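Local coordinates for protein putative c-1-tetrahydrofolate synthase, cytoplasmic (Leishmania major, PDB 4A26) that probably oxidises 5,10-methylenetetrahydrofolate with NADP+ and hydrolyses the resulting methenyl form, as a homodimeric bifunctional dehydrogenase/cyclohydrolase of one-carbon metabolism, at residues 65-70 with 287-292; 27-32 with 291-296; 13-18 with 281-286; 39-44 with 88-93. All blocks are in the same frame, centred on the assembly; numbering follows the deposited sequence.

Interaction 1 of 4, residues 65-70 with 287-292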
# COMPACT_ATOMS: atom_id res chain seq x y z
N VAL A 65 26.41 12.60 12.85
CA VAL A 65 25.69 11.79 13.83
C VAL A 65 26.57 10.67 14.43
O VAL A 65 26.17 10.01 15.39
CB VAL A 65 24.39 11.20 13.20
CG1 VAL A 65 23.82 10.08 14.03
CG2 VAL A 65 23.36 12.31 13.01
N GLY A 66 27.76 10.47 13.87
CA GLY A 66 28.69 9.47 14.38
C GLY A 66 28.46 8.07 13.85
O GLY A 66 28.84 7.08 14.48
N MET A 67 27.83 7.97 12.68
CA MET A 67 27.64 6.70 12.00
C MET A 67 28.85 6.38 11.13
O MET A 67 29.60 7.27 10.75
CB MET A 67 26.39 6.74 11.12
CG MET A 67 25.09 6.70 11.89
SD MET A 67 23.65 6.76 10.82
CE MET A 67 22.34 6.57 12.02
N ALA A 68 29.02 5.09 10.83
CA ALA A 68 30.03 4.67 9.86
C ALA A 68 29.45 4.88 8.47
O ALA A 68 28.24 4.90 8.29
CB ALA A 68 30.41 3.22 10.08
N SER A 69 30.33 5.03 7.48
CA SER A 69 29.90 5.29 6.12
C SER A 69 30.59 4.31 5.18
O SER A 69 31.79 4.06 5.33
CB SER A 69 30.24 6.73 5.73
OG SER A 69 29.17 7.33 5.04
N PHE A 70 29.84 3.76 4.23
CA PHE A 70 30.39 2.80 3.28
C PHE A 70 30.02 3.17 1.85
O PHE A 70 28.91 2.88 1.40
CB PHE A 70 29.91 1.39 3.61
CG PHE A 70 30.40 0.88 4.92
CD1 PHE A 70 31.65 0.28 5.03
CD2 PHE A 70 29.63 1.01 6.07
CE1 PHE A 70 32.11 -0.19 6.25
CE2 PHE A 70 30.08 0.54 7.29
CZ PHE A 70 31.32 -0.05 7.38
N GLU A 287 17.63 8.19 10.48
CA GLU A 287 16.76 7.59 11.49
C GLU A 287 16.38 6.16 11.11
O GLU A 287 16.44 5.25 11.94
CB GLU A 287 15.50 8.43 11.71
CG GLU A 287 14.67 7.96 12.91
CD GLU A 287 14.23 9.10 13.80
OE1 GLU A 287 13.50 9.99 13.31
OE2 GLU A 287 14.60 9.10 14.99
N ASN A 288 15.98 5.98 9.85
CA ASN A 288 15.78 4.66 9.29
C ASN A 288 16.98 3.76 9.56
O ASN A 288 16.82 2.62 10.00
CB ASN A 288 15.52 4.75 7.78
CG ASN A 288 14.04 4.98 7.43
OD1 ASN A 288 13.23 5.36 8.29
ND2 ASN A 288 13.68 4.76 6.17
N THR A 289 18.18 4.29 9.34
CA THR A 289 19.42 3.52 9.52
C THR A 289 19.73 3.25 10.99
O THR A 289 20.38 2.25 11.30
CB THR A 289 20.62 4.25 8.90
OG1 THR A 289 20.28 4.69 7.58
CG2 THR A 289 21.82 3.32 8.83
N LEU A 290 19.29 4.13 11.88
CA LEU A 290 19.44 3.89 13.32
C LEU A 290 18.57 2.70 13.72
O LEU A 290 19.06 1.76 14.32
CB LEU A 290 19.05 5.13 14.14
CG LEU A 290 19.67 5.29 15.54
CD1 LEU A 290 18.87 6.30 16.34
CD2 LEU A 290 19.75 3.99 16.29
N GLU A 291 17.29 2.76 13.36
CA GLU A 291 16.34 1.68 13.65
C GLU A 291 16.84 0.32 13.17
O GLU A 291 16.63 -0.69 13.84
CB GLU A 291 14.96 1.97 13.03
CG GLU A 291 14.06 2.85 13.89
CD GLU A 291 12.74 3.22 13.20
OE1 GLU A 291 12.24 2.43 12.36
OE2 GLU A 291 12.21 4.32 13.51
N ALA A 292 17.49 0.30 12.01
CA ALA A 292 18.09 -0.93 11.48
C ALA A 292 19.19 -1.44 12.40
O ALA A 292 19.24 -2.63 12.72
CB ALA A 292 18.64 -0.70 10.09
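Met-67 reaches end-on into the flank of the helix at residues 287-292, and its terminal methyl does all the touching. The CE atom of Met-67 lies 3.9 Å from the backbone N of Leu-290 and 4.2 Å from CB of the same residue, with CB of Thr-289 a little further off at 4.3 Å from that methyl. The thioether arm gets there because it is fully drawn out beyond CG (chi2 180°, chi3 176°), bridging backbones whose nearest CA atoms, those of Met-67 and Leu-290, stand 8.8 Å apart. It meets the base of Leu-290, whose side chain also packs on Leu-22 and Leu-29. Thr-289 presents carbon to the methionine, while its OG1 is hydrogen-bonded to the carbonyl of Leu-285 one turn back. No hydrogen bond crosses the contact, and only 104 Å² is buried. Just before Met-67, Gly-66 closes helix 49-64 with a Schellman motif. The chain then enters strand 68-74, which pairs with strand 39-45. Met-67 lies between the start of strand 68-74 and helix 279-297, with Pro-38 alongside, while Val-65 packs on helix 11-32.

Interaction 2 of 4, residues 27-32 with 291-296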
# COMPACT_ATOMS: atom_id res chain seq x y z
N ALA A 27 25.46 7.89 20.25
CA ALA A 27 26.49 7.98 21.30
C ALA A 27 26.12 7.16 22.53
O ALA A 27 26.99 6.64 23.22
CB ALA A 27 26.72 9.43 21.69
N ALA A 28 24.82 7.06 22.81
CA ALA A 28 24.33 6.28 23.94
C ALA A 28 24.49 4.78 23.69
O ALA A 28 24.86 4.03 24.59
CB ALA A 28 22.86 6.61 24.23
N LEU A 29 24.21 4.35 22.46
CA LEU A 29 24.34 2.94 22.08
C LEU A 29 25.79 2.48 22.02
O LEU A 29 26.08 1.30 22.23
CB LEU A 29 23.65 2.67 20.74
CG LEU A 29 22.12 2.85 20.70
CD1 LEU A 29 21.61 2.78 19.27
CD2 LEU A 29 21.42 1.81 21.57
N ARG A 30 26.71 3.39 21.71
CA ARG A 30 28.13 3.08 21.71
C ARG A 30 28.62 2.56 23.06
O ARG A 30 29.30 1.54 23.13
CB ARG A 30 28.96 4.30 21.34
CG ARG A 30 29.09 4.55 19.86
CD ARG A 30 29.82 5.87 19.62
NE ARG A 30 31.11 5.89 20.32
CZ ARG A 30 32.30 6.02 19.74
NH1 ARG A 30 32.43 6.17 18.42
NH2 ARG A 30 33.39 6.01 20.50
N GLU A 31 28.27 3.28 24.12
CA GLU A 31 28.65 2.88 25.49
C GLU A 31 28.11 1.49 25.81
O GLU A 31 28.85 0.62 26.26
CB GLU A 31 28.12 3.89 26.52
CG GLU A 31 28.70 5.30 26.40
CD GLU A 31 30.14 5.38 26.86
OE1 GLU A 31 30.38 5.42 28.09
OE2 GLU A 31 31.04 5.42 25.98
N LEU A 32 26.82 1.29 25.54
CA LEU A 32 26.13 0.05 25.88
C LEU A 32 26.53 -1.17 25.05
O LEU A 32 26.32 -2.30 25.48
CB LEU A 32 24.61 0.25 25.77
CG LEU A 32 23.97 1.30 26.68
CD1 LEU A 32 22.48 1.39 26.41
CD2 LEU A 32 24.23 0.99 28.15
N GLU A 291 17.29 2.76 13.36
CA GLU A 291 16.34 1.68 13.65
C GLU A 291 16.84 0.32 13.17
O GLU A 291 16.63 -0.69 13.84
CB GLU A 291 14.96 1.97 13.03
CG GLU A 291 14.06 2.85 13.89
CD GLU A 291 12.74 3.22 13.20
OE1 GLU A 291 12.24 2.43 12.36
OE2 GLU A 291 12.21 4.32 13.51
N ALA A 292 17.49 0.30 12.01
CA ALA A 292 18.09 -0.93 11.48
C ALA A 292 19.19 -1.44 12.40
O ALA A 292 19.24 -2.63 12.72
CB ALA A 292 18.64 -0.70 10.09
N PHE A 293 20.08 -0.54 12.81
CA PHE A 293 21.16 -0.85 13.75
C PHE A 293 20.60 -1.21 15.12
O PHE A 293 21.11 -2.10 15.80
CB PHE A 293 22.12 0.34 13.85
CG PHE A 293 23.16 0.21 14.93
CD1 PHE A 293 24.13 -0.76 14.86
CD2 PHE A 293 23.17 1.09 16.01
CE1 PHE A 293 25.10 -0.88 15.84
CE2 PHE A 293 24.13 0.98 16.99
CZ PHE A 293 25.10 -0.00 16.91
N LYS A 294 19.53 -0.53 15.52
CA LYS A 294 18.85 -0.81 16.78
C LYS A 294 18.18 -2.18 16.69
O LYS A 294 18.23 -2.97 17.63
CB LYS A 294 17.82 0.30 17.07
CG LYS A 294 17.60 0.61 18.54
CD LYS A 294 17.32 2.10 18.78
CE LYS A 294 15.98 2.56 18.20
NZ LYS A 294 14.83 2.04 18.98
N ALA A 295 17.58 -2.47 15.54
CA ALA A 295 16.94 -3.77 15.28
C ALA A 295 17.96 -4.91 15.25
O ALA A 295 17.74 -5.95 15.86
CB ALA A 295 16.17 -3.72 13.97
N ALA A 296 19.07 -4.70 14.54
CA ALA A 296 20.08 -5.74 14.34
C ALA A 296 20.78 -6.17 15.63
O ALA A 296 21.24 -7.30 15.73
CB ALA A 296 21.11 -5.28 13.32
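The ammonium NZ of Lys-294 is hydrogen-bonded to the carbonyl O of Ser-300, at the very end of the chain, while the aliphatic part of the lysine lies beside Leu-29. Its CD atom stands 4.4 Å from CD1 of Leu-29, a loose apolar touch made by a residue that is itself partly exposed. The firmer packing is between Leu-29 and Phe-293. Methyl CD1 of Leu-29 comes obliquely to the CD2-CE2 part of the ring, 3.8 Å from CE2 and 4.0 Å from CD2 of Phe-293, and CB of Leu-29 comes within 4.1 Å of the same CE2. The two side chains thus pass alongside one another in opposite senses instead of meeting end to end. With CG of Phe-293 anti to the backbone N (chi1 172°), the ring leans out from helix 279-297 toward helix 11-32. There it also makes a T-shaped (edge-to-face) contact with His-97 and rests on Pro-38. No hydrogen bond joins the two segments. The two helices run in roughly the same direction here, and the pairing is consistent with the architecture of this enzyme family, in which the C-terminal helix returns from the nucleotide-binding domain to pack against the N-terminal catalytic domain.

Interaction 3 of 4, residues 13-18 with 281-286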
# COMPACT_ATOMS: atom_id res chain seq x y z
N ALA A 13 15.22 23.50 10.40
CA ALA A 13 15.48 23.51 11.84
C ALA A 13 15.08 22.17 12.47
O ALA A 13 15.85 21.58 13.23
CB ALA A 13 14.72 24.66 12.50
N ILE A 14 13.88 21.69 12.14
CA ILE A 14 13.37 20.43 12.68
C ILE A 14 14.35 19.29 12.39
O ILE A 14 14.68 18.51 13.28
CB ILE A 14 11.97 20.09 12.11
CG1 ILE A 14 10.92 21.06 12.66
CG2 ILE A 14 11.56 18.67 12.47
CD1 ILE A 14 9.60 20.99 11.94
N ALA A 15 14.82 19.22 11.15
CA ALA A 15 15.84 18.25 10.75
C ALA A 15 17.12 18.40 11.56
O ALA A 15 17.74 17.41 11.96
CB ALA A 15 16.13 18.38 9.26
N ALA A 16 17.51 19.65 11.81
CA ALA A 16 18.69 19.95 12.62
C ALA A 16 18.54 19.40 14.03
O ALA A 16 19.46 18.79 14.57
CB ALA A 16 18.94 21.45 12.67
N ALA A 17 17.36 19.60 14.62
CA ALA A 17 17.04 19.05 15.94
C ALA A 17 17.12 17.53 15.93
O ALA A 17 17.62 16.92 16.88
CB ALA A 17 15.66 19.50 16.38
N ILE A 18 16.62 16.91 14.86
CA ILE A 18 16.62 15.46 14.72
C ILE A 18 18.04 14.91 14.60
O ILE A 18 18.37 13.91 15.24
CB ILE A 18 15.75 15.00 13.53
CG1 ILE A 18 14.27 15.10 13.90
CG2 ILE A 18 16.08 13.56 13.15
CD1 ILE A 18 13.33 14.94 12.74
N THR A 281 14.53 14.63 4.51
CA THR A 281 14.69 13.36 3.80
C THR A 281 15.97 12.65 4.22
O THR A 281 15.94 11.47 4.57
CB THR A 281 14.72 13.58 2.27
OG1 THR A 281 13.49 14.18 1.85
CG2 THR A 281 14.91 12.26 1.53
N ILE A 282 17.09 13.38 4.20
CA ILE A 282 18.38 12.84 4.63
C ILE A 282 18.38 12.50 6.11
O ILE A 282 19.00 11.51 6.53
CB ILE A 282 19.55 13.82 4.31
CG1 ILE A 282 19.84 13.82 2.81
CG2 ILE A 282 20.81 13.44 5.08
CD1 ILE A 282 20.95 14.76 2.41
N ALA A 283 17.70 13.31 6.92
CA ALA A 283 17.57 13.05 8.35
C ALA A 283 16.79 11.76 8.59
O ALA A 283 17.20 10.90 9.38
CB ALA A 283 16.89 14.20 9.04
N MET A 284 15.68 11.63 7.88
CA MET A 284 14.87 10.41 7.90
C MET A 284 15.62 9.17 7.42
O MET A 284 15.37 8.06 7.90
CB MET A 284 13.59 10.61 7.07
CG MET A 284 12.30 10.46 7.84
SD MET A 284 11.97 11.58 9.21
CE MET A 284 13.10 11.02 10.47
N LEU A 285 16.54 9.35 6.47
CA LEU A 285 17.41 8.25 6.04
C LEU A 285 18.33 7.79 7.17
O LEU A 285 18.60 6.60 7.30
CB LEU A 285 18.25 8.65 4.82
CG LEU A 285 19.33 7.67 4.38
CD1 LEU A 285 18.72 6.33 4.01
CD2 LEU A 285 20.13 8.24 3.23
N LEU A 286 18.80 8.73 7.99
CA LEU A 286 19.65 8.39 9.13
C LEU A 286 18.85 7.71 10.24
O LEU A 286 19.32 6.75 10.86
CB LEU A 286 20.37 9.62 9.68
CG LEU A 286 21.46 10.23 8.80
CD1 LEU A 286 22.03 11.48 9.45
CD2 LEU A 286 22.56 9.22 8.53
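Ala-283 lays its methyl over the surface of helix 11-32, against Ala-15 and Ile-18, two residues nearly one turn apart. CB of Ala-283 is 4.3 Å from CB of Ala-15 and 4.2 Å from CG2 of Ile-18, so a single small side chain serves both neighbours. The Ala-15 to Ala-283 contact is methyl to methyl, and this absence of bulk goes with a close approach of the backbones, whose CA atoms are 6.0 Å apart at these two residues. Ile-18 is branched at CB and offers its short arm: CG1 is turned beside the backbone N (chi1 -76°), which sends CG2 toward Ala-283, while the longer CG1-CD1 arm runs toward Met-284. That residue adds looser cover from the next position, its chain bent back (chi2 62°) so that CE of Met-284 comes to 4.5 Å from CD1 of Ile-18. The Ile-18 side chain also packs on Arg-158 of helix 147-159. The contact is wholly apolar, with no hydrogen bond between the segments and 133 Å² buried. Ile-282 and Leu-286 both touch Ala-61 of helix 49-64, while Ala-15 also touches Pro-279 and Met-280 at the start of helix 279-297. Thr-281 is tied by its hydroxyl to that of Thr-148. This side-by-side packing of helices running in roughly the same direction is consistent with the family architecture, in which two long helices join the catalytic domain to the Rossmann-type nucleotide-binding domain.

Interaction 4 of 4, residues 39-44 with 88-93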
# COMPACT_ATOMS: atom_id res chain seq x y z
N GLY A 39 26.02 1.69 10.26
CA GLY A 39 26.70 1.89 8.99
C GLY A 39 25.67 2.14 7.91
O GLY A 39 24.76 1.33 7.71
N LEU A 40 25.80 3.27 7.22
CA LEU A 40 25.02 3.54 6.03
C LEU A 40 25.91 3.29 4.82
O LEU A 40 26.95 3.93 4.66
CB LEU A 40 24.54 4.99 6.02
CG LEU A 40 23.66 5.38 4.83
CD1 LEU A 40 22.45 4.45 4.72
CD2 LEU A 40 23.21 6.83 4.97
N ALA A 41 25.51 2.34 3.99
CA ALA A 41 26.24 1.99 2.79
C ALA A 41 25.52 2.51 1.57
O ALA A 41 24.29 2.50 1.52
CB ALA A 41 26.41 0.48 2.70
N SER A 42 26.28 2.97 0.58
CA SER A 42 25.71 3.38 -0.70
C SER A 42 26.47 2.74 -1.85
O SER A 42 27.66 2.44 -1.73
CB SER A 42 25.73 4.91 -0.84
OG SER A 42 27.05 5.41 -0.77
N ILE A 43 25.77 2.51 -2.95
CA ILE A 43 26.39 2.07 -4.19
C ILE A 43 26.07 3.09 -5.27
O ILE A 43 24.91 3.42 -5.50
CB ILE A 43 25.90 0.67 -4.62
CG1 ILE A 43 26.26 -0.37 -3.56
CG2 ILE A 43 26.53 0.27 -5.93
CD1 ILE A 43 25.70 -1.75 -3.83
N ILE A 44 27.12 3.61 -5.91
CA ILE A 44 26.97 4.50 -7.05
C ILE A 44 27.73 3.89 -8.22
O ILE A 44 28.84 3.37 -8.04
CB ILE A 44 27.47 5.94 -6.73
CG1 ILE A 44 27.13 6.89 -7.88
CG2 ILE A 44 28.97 5.95 -6.47
CD1 ILE A 44 27.62 8.31 -7.65
N GLU A 88 25.18 -7.84 -2.67
CA GLU A 88 25.18 -9.03 -1.80
C GLU A 88 26.27 -8.95 -0.73
O GLU A 88 26.06 -9.36 0.41
CB GLU A 88 25.34 -10.31 -2.63
CG GLU A 88 25.13 -11.61 -1.84
CD GLU A 88 23.71 -11.78 -1.31
OE1 GLU A 88 22.77 -11.17 -1.87
OE2 GLU A 88 23.52 -12.54 -0.34
N LYS A 89 27.44 -8.42 -1.10
CA LYS A 89 28.52 -8.24 -0.14
C LYS A 89 28.06 -7.34 1.01
O LYS A 89 28.31 -7.64 2.18
CB LYS A 89 29.76 -7.64 -0.81
N LEU A 90 27.37 -6.26 0.67
CA LEU A 90 26.82 -5.34 1.67
C LEU A 90 25.70 -6.00 2.49
O LEU A 90 25.59 -5.74 3.69
CB LEU A 90 26.32 -4.04 1.02
CG LEU A 90 27.39 -3.20 0.32
CD1 LEU A 90 26.76 -2.09 -0.52
CD2 LEU A 90 28.38 -2.63 1.32
N ASN A 91 24.89 -6.85 1.86
CA ASN A 91 23.87 -7.61 2.59
C ASN A 91 24.50 -8.43 3.70
O ASN A 91 24.03 -8.42 4.83
CB ASN A 91 23.09 -8.55 1.66
CG ASN A 91 22.07 -7.83 0.79
OD1 ASN A 91 21.50 -6.81 1.18
ND2 ASN A 91 21.82 -8.38 -0.39
N ASN A 92 25.60 -9.11 3.36
CA ASN A 92 26.30 -9.99 4.30
C ASN A 92 27.39 -9.28 5.12
O ASN A 92 28.19 -9.94 5.79
CB ASN A 92 26.92 -11.17 3.55
CG ASN A 92 25.88 -12.00 2.80
OD1 ASN A 92 24.90 -12.46 3.39
ND2 ASN A 92 26.09 -12.19 1.51
N ASP A 93 27.41 -7.94 5.08
CA ASP A 93 28.35 -7.14 5.87
C ASP A 93 27.64 -6.63 7.13
O ASP A 93 26.80 -5.73 7.05
CB ASP A 93 28.86 -5.96 5.03
CG ASP A 93 29.99 -5.19 5.71
OD1 ASP A 93 30.24 -5.40 6.92
OD2 ASP A 93 30.63 -4.37 5.03
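In the parallel three-stranded sheet of the catalytic domain, helix 80-91 is the crossover that carries the chain from strand 68-74 to strand 98-101, and Leu-90 in its last turn packs on the intervening strand 39-45. CD2 of Leu-90 sits 3.9 Å from CB of Ala-41. Its CD1 lies against CG1 and CD1 of Ile-43, 3.5 Å from each, and also borders CB of Ala-41. Ala-41 and Ile-43 are two apart on the strand and so face the same side, and the leucine fork spans them. With its CG beside the backbone N (chi1 -63°), Leu-90 passes alongside the Ile-43 arm, the two pointing in opposite senses. This is the packing expected of a beta-alpha-beta crossover: the connecting helix lies on one face of the sheet, and on the other face Ser-42 points away from it, touching Val-55 of helix 49-64 and hydrogen-bonding His-59. The end of the helix is held by polar groups of its own. Glu-88 accepts from both asparagines that follow: ND2 of Asn-91 reaches its OE1 at 3.3 Å from above the carboxylate plane, and ND2 of Asn-92 reaches its OE2 at 3.2 Å on the anti side but tilted out of that plane, with an N-H...O angle of 143°. The amide of Asn-91 is fixed further by hydrogen bonds to Lys-117 O and His-119 N, and NZ of Lys-122 bonds the carbonyls of Leu-90 and Asn-91.

How the interactions relate
Helix 279-297 takes part in three of the four contacts. Interactions 2 and 3 pair it with opposite ends of helix 11-32, and interaction 1 sets it against the entry to strand 68-74. Interaction 1 adjoins interaction 2, sharing Glu-291 and Ala-292, and the centres of interactions 2 and 3 are about 18 Å apart. Interaction 4 lies within the catalytic domain, on the sheet that strand 68-74 also joins, and Phe-70 and Leu-40 hydrogen-bond there. All touching residues are buried in interactions 1, 3 and 4, whereas interaction 2, farthest from the chain's centre, includes a partly exposed lysine and an aromatic ring. Interactions 3 and 4 are essentially aliphatic, and interaction 1 rests on a methionine methyl.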